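Matrix protein VP40 (Lake Victoria marburgvirus, PDB 5B0V) drives Marburg virus particle assembly and budding as the viral matrix protein, recruiting host ESCRT-pathway factors, and exists as a dimer until it reorganises into multimers at the plasma membrane. Local coordinates at residues L200-I211 / F300-N311; A241-V251 / R262-F270. All coordinates share one frame; numbering follows the deposited sequence.

Contact 1: residues L200-I211 / F300-N311; sequences LIGNTMHPAVSI and FNNRQVVLAYAN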
loop_
_atom_site.group_PDB
_atom_site.type_symbol
_atom_site.label_atom_id
_atom_site.label_comp_id
_atom_site.label_asym_id
_atom_site.label_seq_id
_atom_site.Cartn_x
_atom_site.Cartn_y
_atom_site.Cartn_z
ATOM N N LEU A 200 5.199 -22.664 -13.500
ATOM C CA LEU A 200 4.687 -21.964 -12.329
ATOM C C LEU A 200 3.229 -22.272 -12.057
ATOM O O LEU A 200 2.801 -22.231 -10.899
ATOM C CB LEU A 200 4.846 -20.461 -12.484
ATOM C CG LEU A 200 6.262 -19.910 -12.367
ATOM C CD1 LEU A 200 6.330 -18.484 -12.885
ATOM C CD2 LEU A 200 6.757 -19.962 -10.934
ATOM N N ILE A 201 2.462 -22.551 -13.114
ATOM C CA ILE A 201 1.047 -22.907 -12.957
ATOM C C ILE A 201 0.830 -24.439 -13.002
ATOM O O ILE A 201 -0.242 -24.933 -12.636
ATOM C CB ILE A 201 0.141 -22.153 -13.958
ATOM C CG1 ILE A 201 0.565 -22.428 -15.398
ATOM C CG2 ILE A 201 0.208 -20.656 -13.668
ATOM C CD1 ILE A 201 -0.570 -22.350 -16.390
ATOM N N GLY A 202 1.864 -25.187 -13.394
ATOM C CA GLY A 202 1.793 -26.657 -13.474
ATOM C C GLY A 202 1.927 -27.391 -12.147
ATOM O O GLY A 202 1.868 -26.795 -11.089
ATOM N N ASN A 203 2.093 -28.700 -12.196
ATOM C CA ASN A 203 2.321 -29.478 -10.959
ATOM C C ASN A 203 3.424 -30.450 -11.160
ATOM O O ASN A 203 3.411 -31.528 -10.611
ATOM C CB ASN A 203 1.063 -30.211 -10.516
ATOM C CG ASN A 203 0.321 -30.806 -11.679
ATOM O OD1 ASN A 203 0.922 -31.413 -12.558
ATOM N ND2 ASN A 203 -0.994 -30.603 -11.714
ATOM N N THR A 204 4.368 -30.049 -11.989
ATOM C CA THR A 204 5.530 -30.838 -12.279
ATOM C C THR A 204 6.592 -30.430 -11.295
ATOM O O THR A 204 6.561 -29.308 -10.796
ATOM C CB THR A 204 6.043 -30.539 -13.688
ATOM O OG1 THR A 204 4.926 -30.463 -14.566
ATOM C CG2 THR A 204 7.009 -31.643 -14.172
HETATM N N MSE A 205 7.522 -31.351 -11.033
HETATM C CA MSE A 205 8.652 -31.112 -10.122
HETATM C C MSE A 205 9.915 -30.992 -10.920
HETATM O O MSE A 205 10.008 -31.551 -12.000
HETATM C CB MSE A 205 8.708 -32.260 -9.123
HETATM C CG MSE A 205 7.569 -32.058 -8.139
HETATM SE SE MSE A 205 7.517 -33.418 -6.751
HETATM C CE MSE A 205 8.397 -32.414 -5.303
ATOM N N HIS A 206 10.876 -30.210 -10.451
ATOM C CA HIS A 206 12.079 -29.978 -11.249
ATOM C C HIS A 206 13.300 -29.916 -10.403
ATOM O O HIS A 206 13.205 -29.684 -9.212
ATOM C CB HIS A 206 11.981 -28.685 -12.039
ATOM C CG HIS A 206 10.669 -28.528 -12.715
ATOM N ND1 HIS A 206 10.483 -28.791 -14.051
ATOM C CD2 HIS A 206 9.450 -28.207 -12.219
ATOM C CE1 HIS A 206 9.211 -28.601 -14.360
ATOM N NE2 HIS A 206 8.561 -28.253 -13.265
ATOM N N PRO A 207 14.459 -30.103 -11.027
ATOM C CA PRO A 207 15.674 -30.034 -10.269
ATOM C C PRO A 207 15.763 -28.723 -9.540
ATOM O O PRO A 207 15.533 -27.663 -10.124
ATOM C CB PRO A 207 16.747 -30.125 -11.345
ATOM C CG PRO A 207 16.121 -30.919 -12.420
ATOM C CD PRO A 207 14.692 -30.520 -12.416
ATOM N N ALA A 208 16.077 -28.810 -8.261
ATOM C CA ALA A 208 16.221 -27.641 -7.416
ATOM C C ALA A 208 17.345 -27.862 -6.433
ATOM O O ALA A 208 17.691 -29.019 -6.127
ATOM C CB ALA A 208 14.950 -27.419 -6.657
ATOM N N VAL A 209 17.907 -26.758 -5.931
ATOM C CA VAL A 209 18.986 -26.812 -4.932
ATOM C C VAL A 209 18.466 -26.339 -3.601
ATOM O O VAL A 209 17.947 -25.250 -3.506
ATOM C CB VAL A 209 20.177 -25.915 -5.371
ATOM C CG1 VAL A 209 20.908 -25.262 -4.205
ATOM C CG2 VAL A 209 21.163 -26.707 -6.208
ATOM N N SER A 210 18.566 -27.183 -2.591
ATOM C CA SER A 210 18.273 -26.777 -1.241
ATOM C C SER A 210 19.545 -26.170 -0.700
ATOM O O SER A 210 20.466 -26.892 -0.390
ATOM C CB SER A 210 17.803 -27.962 -0.388
ATOM O OG SER A 210 17.722 -27.579 0.994
ATOM N N ILE A 211 19.583 -24.846 -0.565
ATOM C CA ILE A 211 20.766 -24.129 -0.096
ATOM C C ILE A 211 20.879 -24.082 1.434
ATOM O O ILE A 211 21.970 -23.928 1.971
ATOM C CB ILE A 211 20.801 -22.699 -0.687
ATOM C CG1 ILE A 211 22.223 -22.141 -0.663
ATOM C CG2 ILE A 211 19.812 -21.755 0.004
ATOM C CD1 ILE A 211 23.098 -22.664 -1.788
ATOM N N PHE A 300 25.376 -21.120 4.131
ATOM C CA PHE A 300 24.811 -21.700 2.924
ATOM C C PHE A 300 25.625 -22.926 2.448
ATOM O O PHE A 300 25.794 -23.168 1.243
ATOM C CB PHE A 300 24.818 -20.643 1.833
ATOM C CG PHE A 300 23.927 -19.468 2.108
ATOM C CD1 PHE A 300 22.559 -19.632 2.281
ATOM C CD2 PHE A 300 24.437 -18.182 2.121
ATOM C CE1 PHE A 300 21.720 -18.545 2.502
ATOM C CE2 PHE A 300 23.606 -17.092 2.325
ATOM C CZ PHE A 300 22.246 -17.277 2.521
ATOM N N ASN A 301 26.154 -23.698 3.379
ATOM C CA ASN A 301 27.070 -24.779 2.998
ATOM C C ASN A 301 26.455 -26.164 3.029
ATOM O O ASN A 301 26.976 -27.072 2.402
ATOM C CB ASN A 301 28.315 -24.720 3.873
ATOM C CG ASN A 301 29.142 -23.480 3.598
ATOM O OD1 ASN A 301 29.179 -22.994 2.465
ATOM N ND2 ASN A 301 29.810 -22.962 4.628
ATOM N N ASN A 302 25.364 -26.300 3.780
ATOM C CA ASN A 302 24.617 -27.534 3.881
ATOM C C ASN A 302 23.606 -27.611 2.741
ATOM O O ASN A 302 22.398 -27.342 2.905
ATOM C CB ASN A 302 23.920 -27.618 5.230
ATOM C CG ASN A 302 23.088 -28.885 5.397
ATOM O OD1 ASN A 302 23.168 -29.850 4.608
ATOM N ND2 ASN A 302 22.272 -28.889 6.439
ATOM N N ARG A 303 24.120 -28.019 1.588
ATOM C CA ARG A 303 23.372 -28.025 0.350
ATOM C C ARG A 303 22.962 -29.432 -0.002
ATOM O O ARG A 303 23.622 -30.398 0.374
ATOM C CB ARG A 303 24.247 -27.493 -0.772
ATOM C CG ARG A 303 24.924 -26.179 -0.449
ATOM C CD ARG A 303 25.814 -25.746 -1.584
ATOM N NE ARG A 303 26.129 -24.342 -1.385
ATOM C CZ ARG A 303 27.177 -23.726 -1.899
ATOM N NH1 ARG A 303 28.022 -24.353 -2.693
ATOM N NH2 ARG A 303 27.354 -22.444 -1.653
ATOM N N GLN A 304 21.885 -29.539 -0.763
ATOM C CA GLN A 304 21.409 -30.819 -1.281
ATOM C C GLN A 304 20.638 -30.574 -2.577
ATOM O O GLN A 304 20.059 -29.503 -2.745
ATOM C CB GLN A 304 20.514 -31.480 -0.234
ATOM C CG GLN A 304 19.964 -32.836 -0.608
ATOM C CD GLN A 304 19.169 -33.408 0.538
ATOM O OE1 GLN A 304 18.047 -33.012 0.747
ATOM N NE2 GLN A 304 19.760 -34.302 1.312
ATOM N N VAL A 305 20.629 -31.565 -3.471
ATOM C CA VAL A 305 19.821 -31.511 -4.698
ATOM C C VAL A 305 18.511 -32.273 -4.571
ATOM O O VAL A 305 18.491 -33.445 -4.183
ATOM C CB VAL A 305 20.538 -32.136 -5.893
ATOM C CG1 VAL A 305 19.710 -31.949 -7.149
ATOM C CG2 VAL A 305 21.902 -31.515 -6.063
ATOM N N VAL A 306 17.420 -31.610 -4.926
ATOM C CA VAL A 306 16.093 -32.198 -4.822
ATOM C C VAL A 306 15.261 -31.863 -6.055
ATOM O O VAL A 306 15.670 -31.093 -6.909
ATOM C CB VAL A 306 15.375 -31.735 -3.531
ATOM C CG1 VAL A 306 16.126 -32.236 -2.304
ATOM C CG2 VAL A 306 15.241 -30.213 -3.468
ATOM N N LEU A 307 14.082 -32.458 -6.109
ATOM C CA LEU A 307 13.063 -32.115 -7.074
ATOM C C LEU A 307 12.011 -31.330 -6.331
ATOM O O LEU A 307 11.518 -31.768 -5.299
ATOM C CB LEU A 307 12.443 -33.368 -7.648
ATOM C CG LEU A 307 13.351 -34.251 -8.514
ATOM C CD1 LEU A 307 12.820 -35.672 -8.619
ATOM C CD2 LEU A 307 13.502 -33.642 -9.884
ATOM N N ALA A 308 11.703 -30.127 -6.801
ATOM C CA ALA A 308 10.691 -29.310 -6.154
ATOM C C ALA A 308 9.682 -28.815 -7.168
ATOM O O ALA A 308 9.967 -28.752 -8.368
ATOM C CB ALA A 308 11.336 -28.147 -5.448
ATOM N N TYR A 309 8.492 -28.484 -6.675
ATOM C CA TYR A 309 7.501 -27.793 -7.475
ATOM C C TYR A 309 7.966 -26.387 -7.742
ATOM O O TYR A 309 8.550 -25.731 -6.874
ATOM C CB TYR A 309 6.174 -27.700 -6.747
ATOM C CG TYR A 309 5.455 -29.018 -6.592
ATOM C CD1 TYR A 309 4.891 -29.659 -7.700
ATOM C CD2 TYR A 309 5.302 -29.604 -5.339
ATOM C CE1 TYR A 309 4.212 -30.839 -7.556
ATOM C CE2 TYR A 309 4.618 -30.788 -5.191
ATOM C CZ TYR A 309 4.084 -31.400 -6.300
ATOM O OH TYR A 309 3.433 -32.594 -6.153
ATOM N N ALA A 310 7.701 -25.910 -8.948
ATOM C CA ALA A 310 7.894 -24.499 -9.263
ATOM C C ALA A 310 6.659 -23.715 -8.860
ATOM O O ALA A 310 6.739 -22.580 -8.448
ATOM C CB ALA A 310 8.180 -24.346 -10.736
ATOM N N ASN A 311 5.512 -24.345 -8.987
ATOM C CA ASN A 311 4.249 -23.728 -8.664
ATOM C C ASN A 311 4.208 -23.379 -7.197
ATOM O O ASN A 311 4.156 -24.289 -6.375
ATOM C CB ASN A 311 3.114 -24.694 -9.030
ATOM C CG ASN A 311 1.747 -24.150 -8.703
ATOM O OD1 ASN A 311 1.572 -23.405 -7.739
ATOM N ND2 ASN A 311 0.757 -24.520 -9.514
#
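H206, A208 and S210 pair with A308, V306 and Q304 in an antiparallel beta ladder, formed by strands 205-210 and 304-309 of a small three-stranded sheet in the C-terminal half of VP40. Strand 205-210 lies in the middle, between 218-219 and 304-309. The two strand segments meet at 138°, well short of strictly antiparallel, and come within 4.1 Å of each other at their axes. At each of the three hydrogen-bonded pairs both backbone bonds form; A208 N to V306 O is 2.7 Å and V306 N to A208 O is 2.9 Å. Proline, which lacks an N-H, is accommodated at P207 because this residue is non-hydrogen-bonded toward L307. Its carbonyl accepts from the backbone of L220, just past strand 218-219. P207, V209 and V305 form an apolar patch on one face, against I242 of helix 237-243. On the face with H206 and V306, the alanines A208 and A308 are small enough for their CB atoms to lie 3.9 Å apart, diagonally between neighbouring pairs.

Near one end, M205, present as selenomethionine, crosses Y309 and makes a Met-aromatic contact. Its CG sits over one ring face, offset toward the rim, and its SE is 4.2 Å from the centroid of the Y309 ring. Near the other end, I211 runs alongside R303, bringing CD1 against the arginine NE, while CG1 lies 3.9 Å from CD1 of F300. The R303 guanidinium finds its main partner in the carbonyl of L246. Beyond the ladder an asparagine is apt because its amide can both donate and accept: N311 CG is anti to the backbone N (chi1 179°), OD1 accepts from T313 N, and ND2 donates to G202 O at 3.0 Å.

Contact 2: residues A241-V251 / R262-F270; sequences AISGILHQLRV and RISLPADMF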
loop_
_atom_site.group_PDB
_atom_site.type_symbol
_atom_site.label_atom_id
_atom_site.label_comp_id
_atom_site.label_asym_id
_atom_site.label_seq_id
_atom_site.Cartn_x
_atom_site.Cartn_y
_atom_site.Cartn_z
ATOM N N ALA A 241 24.213 -34.169 -12.569
ATOM C CA ALA A 241 25.064 -33.131 -13.115
ATOM C C ALA A 241 25.180 -32.015 -12.104
ATOM O O ALA A 241 26.271 -31.523 -11.846
ATOM C CB ALA A 241 24.480 -32.610 -14.411
ATOM N N ILE A 242 24.044 -31.652 -11.521
ATOM C CA ILE A 242 23.984 -30.625 -10.482
ATOM C C ILE A 242 24.794 -30.991 -9.231
ATOM O O ILE A 242 25.598 -30.179 -8.747
ATOM C CB ILE A 242 22.540 -30.334 -10.057
ATOM C CG1 ILE A 242 21.730 -29.819 -11.245
ATOM C CG2 ILE A 242 22.495 -29.278 -8.972
ATOM C CD1 ILE A 242 20.230 -29.989 -11.083
ATOM N N SER A 243 24.608 -32.198 -8.699
ATOM C CA SER A 243 25.343 -32.550 -7.478
ATOM C C SER A 243 26.838 -32.476 -7.746
ATOM O O SER A 243 27.611 -32.101 -6.865
ATOM C CB SER A 243 24.946 -33.915 -6.947
ATOM O OG SER A 243 25.104 -34.883 -7.951
ATOM N N GLY A 244 27.223 -32.761 -8.983
ATOM C CA GLY A 244 28.617 -32.660 -9.404
ATOM C C GLY A 244 29.305 -31.316 -9.207
ATOM O O GLY A 244 30.523 -31.280 -9.044
ATOM N N ILE A 245 28.539 -30.219 -9.219
ATOM C CA ILE A 245 29.086 -28.885 -8.996
ATOM C C ILE A 245 28.378 -28.164 -7.872
ATOM O O ILE A 245 28.549 -26.955 -7.684
ATOM C CB ILE A 245 29.002 -28.012 -10.262
ATOM C CG1 ILE A 245 27.595 -27.990 -10.871
ATOM C CG2 ILE A 245 29.966 -28.509 -11.317
ATOM C CD1 ILE A 245 26.573 -27.181 -10.106
ATOM N N LEU A 246 27.599 -28.909 -7.103
ATOM C CA LEU A 246 26.743 -28.325 -6.073
ATOM C C LEU A 246 27.510 -27.512 -5.061
ATOM O O LEU A 246 27.079 -26.477 -4.614
ATOM C CB LEU A 246 26.025 -29.447 -5.337
ATOM C CG LEU A 246 25.101 -29.042 -4.201
ATOM C CD1 LEU A 246 23.951 -28.151 -4.667
ATOM C CD2 LEU A 246 24.564 -30.318 -3.561
ATOM N N HIS A 247 28.665 -28.021 -4.697
ATOM C CA HIS A 247 29.503 -27.486 -3.642
ATOM C C HIS A 247 30.405 -26.379 -4.115
ATOM O O HIS A 247 31.097 -25.764 -3.317
ATOM C CB HIS A 247 30.432 -28.618 -3.172
ATOM C CG HIS A 247 31.340 -29.137 -4.261
ATOM N ND1 HIS A 247 30.910 -30.015 -5.238
ATOM C CD2 HIS A 247 32.640 -28.869 -4.545
ATOM C CE1 HIS A 247 31.910 -30.275 -6.062
ATOM N NE2 HIS A 247 32.968 -29.592 -5.666
ATOM N N GLN A 248 30.449 -26.158 -5.427
ATOM C CA GLN A 248 31.233 -25.046 -5.983
ATOM C C GLN A 248 30.388 -23.790 -6.189
ATOM O O GLN A 248 30.924 -22.714 -6.436
ATOM C CB GLN A 248 31.857 -25.418 -7.312
ATOM C CG GLN A 248 32.833 -26.564 -7.247
ATOM C CD GLN A 248 32.819 -27.321 -8.559
ATOM O OE1 GLN A 248 32.606 -28.550 -8.585
ATOM N NE2 GLN A 248 32.980 -26.584 -9.673
ATOM N N LEU A 249 29.071 -23.927 -6.103
ATOM C CA LEU A 249 28.222 -22.792 -6.322
ATOM C C LEU A 249 28.516 -21.769 -5.243
ATOM O O LEU A 249 28.665 -22.156 -4.092
ATOM C CB LEU A 249 26.765 -23.219 -6.295
ATOM C CG LEU A 249 26.333 -24.119 -7.458
ATOM C CD1 LEU A 249 24.849 -24.449 -7.338
ATOM C CD2 LEU A 249 26.647 -23.470 -8.797
ATOM N N ARG A 250 28.616 -20.491 -5.629
ATOM C CA ARG A 250 28.831 -19.383 -4.681
ATOM C C ARG A 250 27.604 -18.497 -4.501
ATOM O O ARG A 250 27.123 -17.866 -5.451
ATOM C CB ARG A 250 29.971 -18.491 -5.132
ATOM C CG ARG A 250 31.304 -19.174 -5.006
ATOM C CD ARG A 250 32.399 -18.253 -5.501
ATOM N NE ARG A 250 33.610 -19.024 -5.743
ATOM C CZ ARG A 250 34.757 -18.505 -6.168
ATOM N NH1 ARG A 250 34.861 -17.196 -6.374
ATOM N NH2 ARG A 250 35.815 -19.294 -6.367
ATOM N N VAL A 251 27.130 -18.427 -3.268
ATOM C CA VAL A 251 26.026 -17.550 -2.919
ATOM C C VAL A 251 26.569 -16.160 -2.571
ATOM O O VAL A 251 27.438 -16.026 -1.738
ATOM C CB VAL A 251 25.264 -18.121 -1.723
ATOM C CG1 VAL A 251 24.155 -17.190 -1.316
ATOM C CG2 VAL A 251 24.709 -19.491 -2.063
ATOM N N ARG A 262 21.825 -14.179 -4.444
ATOM C CA ARG A 262 21.844 -14.715 -5.798
ATOM C C ARG A 262 22.951 -15.764 -6.019
ATOM O O ARG A 262 23.934 -15.802 -5.287
ATOM C CB ARG A 262 21.959 -13.554 -6.772
ATOM C CG ARG A 262 23.237 -12.793 -6.700
ATOM C CD ARG A 262 23.309 -11.891 -7.912
ATOM N NE ARG A 262 24.332 -10.874 -7.667
ATOM C CZ ARG A 262 24.207 -9.558 -7.788
ATOM N NH1 ARG A 262 23.084 -8.996 -8.200
ATOM N NH2 ARG A 262 25.247 -8.795 -7.521
ATOM N N ILE A 263 22.764 -16.618 -7.024
ATOM C CA ILE A 263 23.777 -17.605 -7.418
ATOM C C ILE A 263 23.972 -17.558 -8.920
ATOM O O ILE A 263 23.049 -17.828 -9.701
ATOM C CB ILE A 263 23.388 -19.044 -7.055
ATOM C CG1 ILE A 263 23.113 -19.176 -5.577
ATOM C CG2 ILE A 263 24.499 -20.023 -7.421
ATOM C CD1 ILE A 263 22.391 -20.455 -5.214
ATOM N N SER A 264 25.183 -17.232 -9.339
ATOM C CA SER A 264 25.477 -17.312 -10.744
ATOM C C SER A 264 25.836 -18.788 -11.055
ATOM O O SER A 264 26.526 -19.478 -10.265
ATOM C CB SER A 264 26.545 -16.315 -11.130
ATOM O OG SER A 264 27.792 -16.900 -10.932
ATOM N N LEU A 265 25.288 -19.276 -12.170
ATOM C CA LEU A 265 25.359 -20.681 -12.550
ATOM C C LEU A 265 26.224 -20.810 -13.777
ATOM O O LEU A 265 26.201 -19.940 -14.627
ATOM C CB LEU A 265 23.960 -21.217 -12.844
ATOM C CG LEU A 265 22.967 -21.193 -11.679
ATOM C CD1 LEU A 265 21.543 -21.451 -12.121
ATOM C CD2 LEU A 265 23.335 -22.219 -10.647
ATOM N N PRO A 266 26.986 -21.905 -13.884
ATOM C CA PRO A 266 27.802 -22.120 -15.079
ATOM C C PRO A 266 26.957 -22.222 -16.378
ATOM O O PRO A 266 25.953 -22.927 -16.408
ATOM C CB PRO A 266 28.534 -23.432 -14.772
ATOM C CG PRO A 266 27.728 -24.112 -13.727
ATOM C CD PRO A 266 27.063 -23.039 -12.939
ATOM N N ALA A 267 27.348 -21.479 -17.410
ATOM C CA ALA A 267 26.587 -21.426 -18.646
ATOM C C ALA A 267 26.744 -22.716 -19.421
ATOM O O ALA A 267 25.831 -23.128 -20.131
ATOM C CB ALA A 267 27.040 -20.269 -19.515
ATOM N N ASP A 268 27.895 -23.352 -19.290
ATOM C CA ASP A 268 28.115 -24.597 -19.978
ATOM C C ASP A 268 27.153 -25.693 -19.535
ATOM O O ASP A 268 27.018 -26.697 -20.237
ATOM C CB ASP A 268 29.578 -25.067 -19.826
ATOM C CG ASP A 268 29.941 -25.504 -18.384
ATOM O OD1 ASP A 268 29.068 -25.496 -17.491
ATOM O OD2 ASP A 268 31.122 -25.871 -18.168
HETATM N N MSE A 269 26.489 -25.502 -18.393
HETATM C CA MSE A 269 25.534 -26.477 -17.862
HETATM C C MSE A 269 24.064 -26.116 -17.893
HETATM O O MSE A 269 23.223 -26.987 -18.050
HETATM C CB MSE A 269 25.897 -26.668 -16.415
HETATM C CG MSE A 269 25.060 -27.792 -15.808
HETATM SE SE MSE A 269 25.547 -28.382 -13.992
HETATM C CE MSE A 269 27.311 -29.225 -14.230
ATOM N N PHE A 270 23.746 -24.829 -17.737
ATOM C CA PHE A 270 22.366 -24.353 -17.589
ATOM C C PHE A 270 21.958 -23.415 -18.710
ATOM O O PHE A 270 22.691 -22.479 -19.083
ATOM C CB PHE A 270 22.211 -23.613 -16.285
ATOM C CG PHE A 270 22.382 -24.477 -15.073
ATOM C CD1 PHE A 270 21.326 -25.220 -14.587
ATOM C CD2 PHE A 270 23.586 -24.523 -14.406
ATOM C CE1 PHE A 270 21.473 -26.002 -13.468
ATOM C CE2 PHE A 270 23.746 -25.317 -13.285
ATOM C CZ PHE A 270 22.684 -26.048 -12.812
#
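P266 O accepts two backbone bonds, from M269 N at 3.3 Å and from F270 N at 3.2 Å. Together they curl 266-270 into a tight turn that presents M269 and F270 to helix 237-243 and the loop after it. M269 extends across because chi1 (-173°) sets CG opposite the backbone N, and the chain then bends at chi3. Its long, flexible chain slides past I245 in the reverse direction, bringing CE within 3.6 Å of I245 CG1. M269 is selenomethionine here, and its SE also lies near A241. F270 lies beside it: M269 CG covers one ring face, L265 CD1 lies over the centre of the opposite one, and P266 O is at the edge in plane. The side chains of I242 and F270 cross at about a right angle, CG1 lying 4.2 Å from CZ of F270.

Farther along, 241-251 leads into a beta hairpin at V251, and 262-270 leaves it from strand 260-264. The beta-branched residues V251 and I263 suit extended backbone, and V251 CG2 meets I263 CG1 at 3.9 Å. The other branch of I263, CG2, packs on L249 CB. Leucine suits position 249 because its long apolar side chain carries CD2 to L265 CD2 (4.0 Å) and P266 CD (4.2 Å). The R262 guanidinium makes a salt bridge through NH2 to E252 and a hydrogen bond through NH1 to Y288.

Overall arrangement
The four segments follow one another as 200-211, 241-251, 262-270 and 300-311, so contact 2 forms entirely from chain lying between the two halves of contact 1. Their centres are 14 Å apart, on the same side of the chain's centre. Contact 1 lies in the sheet 218-219/205-210/304-309, whereas contact 2 only borders the sheet 251-253/260-264/286-290, through V251 and 262-264. Helix 237-243 and the loop after it join them: I242 faces F270 in one and touches P207, V209 and V305 in the other, and L246 O accepts from R303. V251 likewise touches I211 and F300. The two small sheets are thus held together by the helix and loop between them, and the other dimer chain touches neither contact.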